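Local coordinates for conserved protein (Mycobacterium tuberculosis, PDB 1RFE) that is of unknown function but probably binds the deazaflavin coenzyme F420 and may act as an oxidoreductase, at residues Thr24-Ile30 and Arg69-Leu74; Gln4-Met10 and Ser143-Leu149. One frame throughout, in Å; residues are numbered along the deposited sequence.

How the contacts relate
Both contacts reach the same antiparallel sheet, of the flavin-binding split-barrel type, but lie in different parts of it. Contact 1 pairs strands 25-30 and 69-76; contact 2 ties the N-terminal segment before helix 12-21 to the end of strand 140-145. The centre of contact 1 lies about 7 Å, and that of contact 2 about 19 Å, from the centre of the chain. The two centres are 21 Å apart and the nearest atoms about 4 Å, without touching. Strand 84-95 bridges them, since it pairs with both 69-76 and 140-145. Contact 2 spans nearly the whole chain, and contact 1 falls within that span. The coordinates given with these contacts include no cofactor, and neither contact is assigned here to a binding site.

Contact 1 (Thr24-Ile30 and Arg69-Leu74); sequences TGTLATI and RVSFLL
Two neighbouring antiparallel strands of the split barrel seen in the pyridoxamine 5'-phosphate oxidase family meet here, 25-30 and 69-74, with axes 4.6 Å apart at closest and directions 166° apart. At Gly25 the backbone is extended; a CB would clash with Phe72 CZ, Leu73 O and Leu74 CD2, and the bare CA sits 3.2 Å from Leu73 O. Thr26 and Leu73 form a hydrogen-bonded pair, Thr26 N to Leu73 O and Leu73 N to Thr26 O both at 2.9 Å, and a water links Thr26 OG1 (2.9 Å) to Leu73 O (3.2 Å). Leu27 faces Phe72 in a non-hydrogen-bonded pair, CA to CA 4.5 Å. Both have chi1 t; Leu27 CB lies 3.8 Å from Phe72 CD1, and Leu27 CD1 reaches Val70 CG1 at 3.9 Å. Leu27 and Phe72 pack on Leu52 of strand 49-55. Ala28 and Ser71, on the same face as Thr26 and Leu73, close the second hydrogen-bonded pair: Ala28 N to Ser71 O 2.8 Å, Ser71 N to Ala28 O 3.1 Å. Thr29 OG1 turns to Asn63 of helix 59-66. At Ile30 a water replaces direct pairing, accepting from Ile30 N at 2.7 Å and donating to Arg69 O at 2.6 Å. The Arg69 guanidinium, salt-bridged to Asp67, has one face covered by Ile30, with CD1 3.5 Å from NH2.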
ATOM      1  N   THR A  24      -4.090   0.561  -5.633  1.00 23.35           N
ATOM      2  CA  THR A  24      -4.363   1.617  -4.655  1.00 23.66           C
ATOM      3  C   THR A  24      -4.651   1.064  -3.290  1.00 22.94           C
ATOM      4  O   THR A  24      -5.478   0.198  -3.137  1.00 25.05           O
ATOM      5  CB  THR A  24      -5.598   2.459  -5.062  1.00 24.44           C
ATOM      6  OG1 THR A  24      -5.437   2.928  -6.395  1.00 26.95           O
ATOM      7  CG2 THR A  24      -5.680   3.783  -4.217  1.00 25.11           C
ATOM      8  N   GLY A  25      -3.973   1.600  -2.284  1.00 21.54           N
ATOM      9  CA  GLY A  25      -4.360   1.406  -0.914  1.00 21.58           C
ATOM     10  C   GLY A  25      -4.604   2.732  -0.214  1.00 20.31           C
ATOM     11  O   GLY A  25      -4.427   3.767  -0.784  1.00 18.56           O
ATOM     12  N   THR A  26      -5.032   2.636   1.035  1.00 20.29           N
ATOM     13  CA  THR A  26      -5.214   3.749   1.946  1.00 18.80           C
ATOM     14  C   THR A  26      -4.162   3.752   3.044  1.00 19.95           C
ATOM     15  O   THR A  26      -4.041   2.803   3.801  1.00 16.10           O
ATOM     16  CB  THR A  26      -6.605   3.656   2.595  1.00 20.00           C
ATOM     17  OG1 THR A  26      -7.624   3.685   1.573  1.00 21.07           O
ATOM     18  CG2 THR A  26      -6.902   4.890   3.448  1.00 18.06           C
ATOM     19  N   LEU A  27      -3.407   4.863   3.116  1.00 18.76           N
ATOM     20  CA  LEU A  27      -2.423   5.068   4.126  1.00 17.74           C
ATOM     21  C   LEU A  27      -3.042   5.931   5.209  1.00 17.63           C
ATOM     22  O   LEU A  27      -3.774   6.848   4.907  1.00 14.08           O
ATOM     23  CB  LEU A  27      -1.208   5.790   3.528  1.00 17.71           C
ATOM     24  CG  LEU A  27      -0.104   6.226   4.505  1.00 16.99           C
ATOM     25  CD1 LEU A  27       0.701   5.042   4.952  1.00 18.97           C
ATOM     26  CD2 LEU A  27       0.739   7.263   3.863  1.00 17.81           C
ATOM     27  N   ALA A  28      -2.796   5.576   6.467  1.00 17.43           N
ATOM     28  CA  ALA A  28      -3.085   6.455   7.593  1.00 18.54           C
ATOM     29  C   ALA A  28      -1.773   6.802   8.294  1.00 18.96           C
ATOM     30  O   ALA A  28      -1.066   5.913   8.731  1.00 19.78           O
ATOM     31  CB  ALA A  28      -4.010   5.780   8.601  1.00 18.79           C
ATOM     32  N   THR A  29      -1.510   8.078   8.470  1.00 18.62           N
ATOM     33  CA  THR A  29      -0.485   8.546   9.421  1.00 19.09           C
ATOM     34  C   THR A  29      -1.167   9.295  10.568  1.00 18.57           C
ATOM     35  O   THR A  29      -2.403   9.537  10.578  1.00 19.57           O
ATOM     36  CB  THR A  29       0.551   9.501   8.716  1.00 18.74           C
ATOM     37  OG1 THR A  29      -0.128  10.635   8.138  1.00 21.20           O
ATOM     38  CG2 THR A  29       1.201   8.880   7.517  1.00 20.05           C
ATOM     39  N   ILE A  30      -0.389   9.677  11.554  1.00 18.17           N
ATOM     40  CA  ILE A  30      -0.960  10.243  12.745  1.00 18.42           C
ATOM     41  C   ILE A  30      -0.717  11.750  12.709  1.00 19.14           C
ATOM     42  O   ILE A  30       0.401  12.170  12.656  1.00 15.22           O
ATOM     43  CB  ILE A  30      -0.318   9.627  13.985  1.00 19.22           C
ATOM     44  CG1 ILE A  30      -0.615   8.151  13.989  1.00 18.18           C
ATOM     45  CG2 ILE A  30      -0.863  10.318  15.303  1.00 20.63           C
ATOM     46  CD1 ILE A  30      -0.034   7.421  15.147  1.00 16.81           C
ATOM     47  N   ARG A  69       4.533   5.691  13.219  1.00 22.74           N
ATOM     48  CA  ARG A  69       3.472   4.697  13.183  1.00 22.33           C
ATOM     49  C   ARG A  69       2.550   4.953  11.973  1.00 21.59           C
ATOM     50  O   ARG A  69       2.159   6.085  11.696  1.00 20.89           O
ATOM     51  CB  ARG A  69       2.699   4.694  14.508  1.00 23.31           C
ATOM     52  CG  ARG A  69       3.498   4.026  15.690  1.00 22.73           C
ATOM     53  CD  ARG A  69       2.770   4.032  16.985  1.00 22.72           C
ATOM     54  NE  ARG A  69       2.350   5.404  17.326  1.00 23.73           N
ATOM     55  CZ  ARG A  69       1.398   5.717  18.194  1.00 23.93           C
ATOM     56  NH1 ARG A  69       0.735   4.785  18.841  1.00 24.86           N
ATOM     57  NH2 ARG A  69       1.102   6.984  18.409  1.00 27.64           N
ATOM     58  N   VAL A  70       2.304   3.889  11.223  1.00 22.10           N
ATOM     59  CA  VAL A  70       1.483   3.912  10.024  1.00 21.89           C
ATOM     60  C   VAL A  70       0.544   2.737   9.976  1.00 21.23           C
ATOM     61  O   VAL A  70       0.815   1.662  10.574  1.00 20.62           O
ATOM     62  CB  VAL A  70       2.284   3.801   8.695  1.00 22.90           C
ATOM     63  CG1 VAL A  70       2.710   5.072   8.268  1.00 25.39           C
ATOM     64  CG2 VAL A  70       3.458   2.790   8.763  1.00 22.63           C
ATOM     65  N   SER A  71      -0.562   2.931   9.259  1.00 20.35           N
ATOM     66  CA  SER A  71      -1.408   1.822   8.832  1.00 20.77           C
ATOM     67  C   SER A  71      -1.636   1.907   7.345  1.00 20.00           C
ATOM     68  O   SER A  71      -1.679   3.020   6.761  1.00 20.00           O
ATOM     69  CB  SER A  71      -2.764   1.861   9.533  1.00 20.86           C
ATOM     70  OG  SER A  71      -2.568   1.821  10.923  1.00 25.11           O
ATOM     71  N   PHE A  72      -1.786   0.749   6.708  1.00 18.73           N
ATOM     72  CA  PHE A  72      -2.005   0.746   5.250  1.00 18.73           C
ATOM     73  C   PHE A  72      -2.961  -0.369   4.935  1.00 18.28           C
ATOM     74  O   PHE A  72      -2.763  -1.487   5.394  1.00 18.77           O
ATOM     75  CB  PHE A  72      -0.668   0.601   4.522  1.00 18.80           C
ATOM     76  CG  PHE A  72      -0.718   0.899   3.049  1.00 18.48           C
ATOM     77  CD1 PHE A  72      -0.688   2.191   2.592  1.00 20.74           C
ATOM     78  CD2 PHE A  72      -0.777  -0.133   2.120  1.00 20.62           C
ATOM     79  CE1 PHE A  72      -0.729   2.442   1.226  1.00 19.82           C
ATOM     80  CE2 PHE A  72      -0.800   0.113   0.776  1.00 22.66           C
ATOM     81  CZ  PHE A  72      -0.774   1.412   0.325  1.00 24.27           C
ATOM     82  N   LEU A  73      -3.990  -0.069   4.131  1.00 18.15           N
ATOM     83  CA  LEU A  73      -5.063  -1.008   3.838  1.00 19.11           C
ATOM     84  C   LEU A  73      -5.291  -1.160   2.323  1.00 19.31           C
ATOM     85  O   LEU A  73      -5.437  -0.182   1.607  1.00 18.27           O
ATOM     86  CB  LEU A  73      -6.375  -0.562   4.520  1.00 18.90           C
ATOM     87  CG  LEU A  73      -7.605  -1.526   4.429  1.00 24.35           C
ATOM     88  CD1 LEU A  73      -8.579  -1.400   5.598  1.00 28.38           C
ATOM     89  CD2 LEU A  73      -8.440  -1.289   3.163  1.00 25.66           C
ATOM     90  N   LEU A  74      -5.325  -2.408   1.878  1.00 19.80           N
ATOM     91  CA  LEU A  74      -5.680  -2.791   0.528  1.00 21.03           C
ATOM     92  C   LEU A  74      -6.935  -3.640   0.568  1.00 23.04           C
ATOM     93  O   LEU A  74      -7.035  -4.546   1.376  1.00 24.79           O
ATOM     94  CB  LEU A  74      -4.555  -3.630  -0.094  1.00 21.50           C
ATOM     95  CG  LEU A  74      -3.233  -2.941  -0.416  1.00 20.61           C
ATOM     96  CD1 LEU A  74      -2.127  -3.930  -0.676  1.00 22.81           C
ATOM     97  CD2 LEU A  74      -3.442  -1.996  -1.620  1.00 22.41           C
TER
HETATM   98  O   HOH W   1      -8.305   0.983   0.872  1.00 34.33           O
HETATM   99  O   HOH W   2       2.111   8.703  11.639  1.00 19.99           O

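Contact 2 (Gln4-Met10 and Ser143-Leu149); sequences QRADIVM and SWDHRKL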
ATOM      1  N   GLN A   4      -7.885 -12.719  14.017  1.00 53.91           N
ATOM      2  CA  GLN A   4      -7.478 -13.307  12.715  1.00 52.37           C
ATOM      3  C   GLN A   4      -8.225 -14.613  12.592  1.00 51.18           C
ATOM      4  O   GLN A   4      -7.831 -15.620  13.181  1.00 50.72           O
ATOM      5  CB  GLN A   4      -5.958 -13.539  12.483  1.00 52.40           C
ATOM      6  CG  GLN A   4      -5.603 -14.182  11.093  1.00 50.47           C
ATOM      7  CD  GLN A   4      -6.020 -13.317   9.842  1.00 49.94           C
ATOM      8  OE1 GLN A   4      -5.338 -12.344   9.520  1.00 46.49           O
ATOM      9  NE2 GLN A   4      -7.113 -13.709   9.143  1.00 45.23           N
ATOM     10  N   ARG A   5      -9.317 -14.569  11.841  1.00 49.70           N
ATOM     11  CA  ARG A   5     -10.100 -15.752  11.548  1.00 49.28           C
ATOM     12  C   ARG A   5      -9.247 -16.719  10.724  1.00 47.55           C
ATOM     13  O   ARG A   5      -8.528 -16.325   9.802  1.00 47.55           O
ATOM     14  CB  ARG A   5     -11.389 -15.382  10.807  1.00 49.49           C
ATOM     15  CG  ARG A   5     -12.505 -14.835  11.718  1.00 51.94           C
ATOM     16  CD  ARG A   5     -13.699 -14.223  10.971  1.00 55.41           C
ATOM     17  NE  ARG A   5     -14.529 -15.232  10.287  1.00 58.80           N
ATOM     18  CZ  ARG A   5     -15.519 -14.965   9.406  1.00 60.20           C
ATOM     19  NH1 ARG A   5     -15.830 -13.711   9.063  1.00 59.81           N
ATOM     20  NH2 ARG A   5     -16.208 -15.974   8.865  1.00 59.88           N
ATOM     21  N   ALA A   6      -9.291 -17.984  11.093  1.00 45.92           N
ATOM     22  CA  ALA A   6      -8.500 -18.999  10.401  1.00 44.90           C
ATOM     23  C   ALA A   6      -9.158 -19.373   9.058  1.00 43.35           C
ATOM     24  O   ALA A   6      -8.470 -19.810   8.134  1.00 43.85           O
ATOM     25  CB  ALA A   6      -8.304 -20.236  11.289  1.00 45.51           C
ATOM     26  N   ASP A   7     -10.473 -19.174   8.946  1.00 41.21           N
ATOM     27  CA  ASP A   7     -11.187 -19.624   7.758  1.00 40.59           C
ATOM     28  C   ASP A   7     -10.945 -18.749   6.539  1.00 38.71           C
ATOM     29  O   ASP A   7     -10.940 -19.292   5.425  1.00 38.42           O
ATOM     30  CB  ASP A   7     -12.698 -19.831   7.982  1.00 41.08           C
ATOM     31  CG  ASP A   7     -13.381 -18.658   8.669  1.00 43.13           C
ATOM     32  OD1 ASP A   7     -12.813 -17.541   8.742  1.00 45.85           O
ATOM     33  OD2 ASP A   7     -14.511 -18.782   9.185  1.00 46.83           O
ATOM     34  N   ILE A   8     -10.731 -17.434   6.745  1.00 35.06           N
ATOM     35  CA  ILE A   8     -10.660 -16.482   5.634  1.00 33.20           C
ATOM     36  C   ILE A   8      -9.284 -15.806   5.486  1.00 30.97           C
ATOM     37  O   ILE A   8      -9.095 -15.028   4.564  1.00 28.96           O
ATOM     38  CB  ILE A   8     -11.759 -15.399   5.754  1.00 33.38           C
ATOM     39  CG1 ILE A   8     -11.598 -14.628   7.075  1.00 34.72           C
ATOM     40  CG2 ILE A   8     -13.134 -16.037   5.627  1.00 33.55           C
ATOM     41  CD1 ILE A   8     -12.489 -13.424   7.207  1.00 36.50           C
ATOM     42  N   VAL A   9      -8.355 -16.105   6.389  1.00 29.44           N
ATOM     43  CA  VAL A   9      -6.965 -15.674   6.281  1.00 29.59           C
ATOM     44  C   VAL A   9      -6.331 -16.054   4.949  1.00 29.61           C
ATOM     45  O   VAL A   9      -6.602 -17.110   4.372  1.00 28.79           O
ATOM     46  CB  VAL A   9      -6.087 -16.237   7.457  1.00 30.32           C
ATOM     47  CG1 VAL A   9      -5.855 -17.755   7.314  1.00 30.72           C
ATOM     48  CG2 VAL A   9      -4.756 -15.492   7.575  1.00 31.35           C
HETATM   49  N   MSE A  10      -5.553 -15.129   4.404  1.00 29.55           N
HETATM   50  CA  MSE A  10      -4.737 -15.425   3.234  1.00 29.09           C
HETATM   51  C   MSE A  10      -3.357 -15.890   3.653  1.00 28.70           C
HETATM   52  O   MSE A  10      -2.838 -15.451   4.658  1.00 28.22           O
HETATM   53  CB  MSE A  10      -4.618 -14.179   2.355  1.00 29.00           C
HETATM   54  CG  MSE A  10      -5.893 -13.853   1.613  1.00 30.98           C
HETATM   55 SE   MSE A  10      -5.553 -12.767   0.033  0.50 37.44          SE
HETATM   56  CE  MSE A  10      -5.218 -11.290   0.933  1.00 29.89           C
ATOM     57  N   SER A 143      -5.539 -10.330   7.329  1.00 23.74           N
ATOM     58  CA  SER A 143      -6.036 -10.491   5.949  1.00 23.51           C
ATOM     59  C   SER A 143      -7.368 -11.210   5.880  1.00 23.68           C
ATOM     60  O   SER A 143      -7.833 -11.856   6.854  1.00 21.25           O
ATOM     61  CB  SER A 143      -5.014 -11.254   5.107  1.00 24.43           C
ATOM     62  OG  SER A 143      -4.741 -12.560   5.619  1.00 23.51           O
ATOM     63  N   TRP A 144      -7.990 -11.122   4.702  1.00 23.94           N
ATOM     64  CA  TRP A 144      -9.243 -11.785   4.477  1.00 24.90           C
ATOM     65  C   TRP A 144      -9.508 -12.059   2.986  1.00 24.98           C
ATOM     66  O   TRP A 144      -9.130 -11.305   2.095  1.00 23.20           O
ATOM     67  CB  TRP A 144     -10.384 -11.020   5.109  1.00 25.28           C
ATOM     68  CG  TRP A 144     -10.626  -9.648   4.522  1.00 27.19           C
ATOM     69  CD1 TRP A 144     -11.547  -9.318   3.597  1.00 27.92           C
ATOM     70  CD2 TRP A 144      -9.955  -8.422   4.880  1.00 26.76           C
ATOM     71  NE1 TRP A 144     -11.476  -7.970   3.311  1.00 27.43           N
ATOM     72  CE2 TRP A 144     -10.496  -7.402   4.085  1.00 27.99           C
ATOM     73  CE3 TRP A 144      -8.909  -8.102   5.753  1.00 29.32           C
ATOM     74  CZ2 TRP A 144     -10.064  -6.053   4.178  1.00 29.24           C
ATOM     75  CZ3 TRP A 144      -8.470  -6.779   5.830  1.00 28.54           C
ATOM     76  CH2 TRP A 144      -9.046  -5.778   5.041  1.00 29.80           C
ATOM     77  N   ASP A 145     -10.151 -13.180   2.745  1.00 26.18           N
ATOM     78  CA  ASP A 145     -10.634 -13.528   1.400  1.00 27.14           C
ATOM     79  C   ASP A 145     -11.908 -14.315   1.563  1.00 28.12           C
ATOM     80  O   ASP A 145     -11.883 -15.497   1.925  1.00 28.08           O
ATOM     81  CB  ASP A 145      -9.609 -14.333   0.616  1.00 27.86           C
ATOM     82  CG  ASP A 145     -10.016 -14.515  -0.847  1.00 29.73           C
ATOM     83  OD1 ASP A 145     -11.149 -14.127  -1.206  1.00 30.22           O
ATOM     84  OD2 ASP A 145      -9.264 -14.987  -1.708  1.00 32.47           O
ATOM     85  N   HIS A 146     -13.022 -13.651   1.279  1.00 29.14           N
ATOM     86  CA  HIS A 146     -14.321 -14.236   1.536  1.00 29.91           C
ATOM     87  C   HIS A 146     -14.644 -15.368   0.571  1.00 31.42           C
ATOM     88  O   HIS A 146     -15.552 -16.137   0.832  1.00 31.74           O
ATOM     89  CB  HIS A 146     -15.405 -13.170   1.557  1.00 29.47           C
ATOM     90  CG  HIS A 146     -15.434 -12.382   2.835  1.00 28.44           C
ATOM     91  ND1 HIS A 146     -16.506 -11.610   3.204  1.00 24.35           N
ATOM     92  CD2 HIS A 146     -14.503 -12.218   3.802  1.00 29.73           C
ATOM     93  CE1 HIS A 146     -16.253 -11.044   4.372  1.00 27.62           C
ATOM     94  NE2 HIS A 146     -15.044 -11.396   4.753  1.00 29.36           N
ATOM     95  N   ARG A 147     -13.905 -15.475  -0.539  1.00 33.26           N
ATOM     96  CA  ARG A 147     -14.005 -16.672  -1.397  1.00 34.56           C
ATOM     97  C   ARG A 147     -13.730 -17.993  -0.668  1.00 34.78           C
ATOM     98  O   ARG A 147     -14.188 -19.070  -1.088  1.00 33.77           O
ATOM     99  CB  ARG A 147     -13.058 -16.585  -2.589  1.00 34.90           C
ATOM    100  CG  ARG A 147     -13.713 -16.081  -3.844  1.00 39.48           C
ATOM    101  CD  ARG A 147     -13.290 -14.698  -4.233  1.00 44.18           C
ATOM    102  NE  ARG A 147     -11.975 -14.739  -4.837  1.00 45.99           N
ATOM    103  CZ  ARG A 147     -11.443 -13.781  -5.574  1.00 49.87           C
ATOM    104  NH1 ARG A 147     -12.100 -12.634  -5.802  1.00 49.35           N
ATOM    105  NH2 ARG A 147     -10.212 -13.978  -6.081  1.00 51.40           N
ATOM    106  N   LYS A 148     -12.983 -17.939   0.416  1.00 35.15           N
ATOM    107  CA  LYS A 148     -12.657 -19.170   1.140  1.00 35.46           C
ATOM    108  C   LYS A 148     -13.809 -19.727   2.006  1.00 36.54           C
ATOM    109  O   LYS A 148     -13.692 -20.778   2.609  1.00 35.84           O
ATOM    110  CB  LYS A 148     -11.386 -18.956   1.948  1.00 35.71           C
ATOM    111  CG  LYS A 148     -10.150 -18.611   1.062  1.00 34.36           C
ATOM    112  CD  LYS A 148      -9.036 -18.044   1.944  1.00 34.97           C
ATOM    113  CE  LYS A 148      -7.690 -17.979   1.228  1.00 33.36           C
ATOM    114  NZ  LYS A 148      -6.646 -18.227   2.247  1.00 35.42           N
ATOM    115  N   LEU A 149     -14.918 -19.009   2.049  1.00 38.65           N
ATOM    116  CA  LEU A 149     -16.156 -19.464   2.696  1.00 39.64           C
ATOM    117  C   LEU A 149     -16.988 -20.426   1.862  1.00 40.14           C
ATOM    118  O   LEU A 149     -17.798 -21.180   2.418  1.00 41.06           O
ATOM    119  CB  LEU A 149     -17.050 -18.270   3.020  1.00 39.68           C
ATOM    120  CG  LEU A 149     -16.902 -17.541   4.363  1.00 41.22           C
ATOM    121  CD1 LEU A 149     -15.726 -18.035   5.189  1.00 42.57           C
ATOM    122  CD2 LEU A 149     -16.890 -16.036   4.186  1.00 41.38           C
TER
HETATM  123  O   HOH W   3      -2.708 -12.689   7.600  1.00 29.04           O
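Ile8 lays its side chain over the end of the strand and the 3-10 turn after it, CD1 3.8 Å from Trp144 CB and CG2 3.3 Å from Leu149 CD1. Its carbonyl faces the strand: Ile8 O accepts from Asp145 N at 2.8 Å and lies 3.2 Å from Trp144 CA in a CA-H...O contact. Although 4-10 has no regular secondary structure, polar groups hold it along the strand end. The Gln4 amide mimics a backbone partner, OE1 accepting from Ser143 N and NE2 donating to Ser143 O, both at 3.0 Å; NE2 also reaches Arg5 O at 3.0 Å, bracing its own segment. Ser143 OG takes Met10 N at 3.0 Å, and a water joins it to Gln4 OE1. From the 3-10 turn, Lys148 NZ makes a very short 2.4 Å bond to Val9 O and a salt bridge to Glu14. An Asx turn, Arg147 N to Asp145 OD1 at 3.1 Å, lies where the chain passes from the strand into the 3-10 turn. The contact thus fastens the N-terminal segment to the sheet edge, with Met10, a selenomethionine here, and Ser143 both touching Ile15 of helix 12-21, while Trp144 packs on Ser87 of strand 84-95.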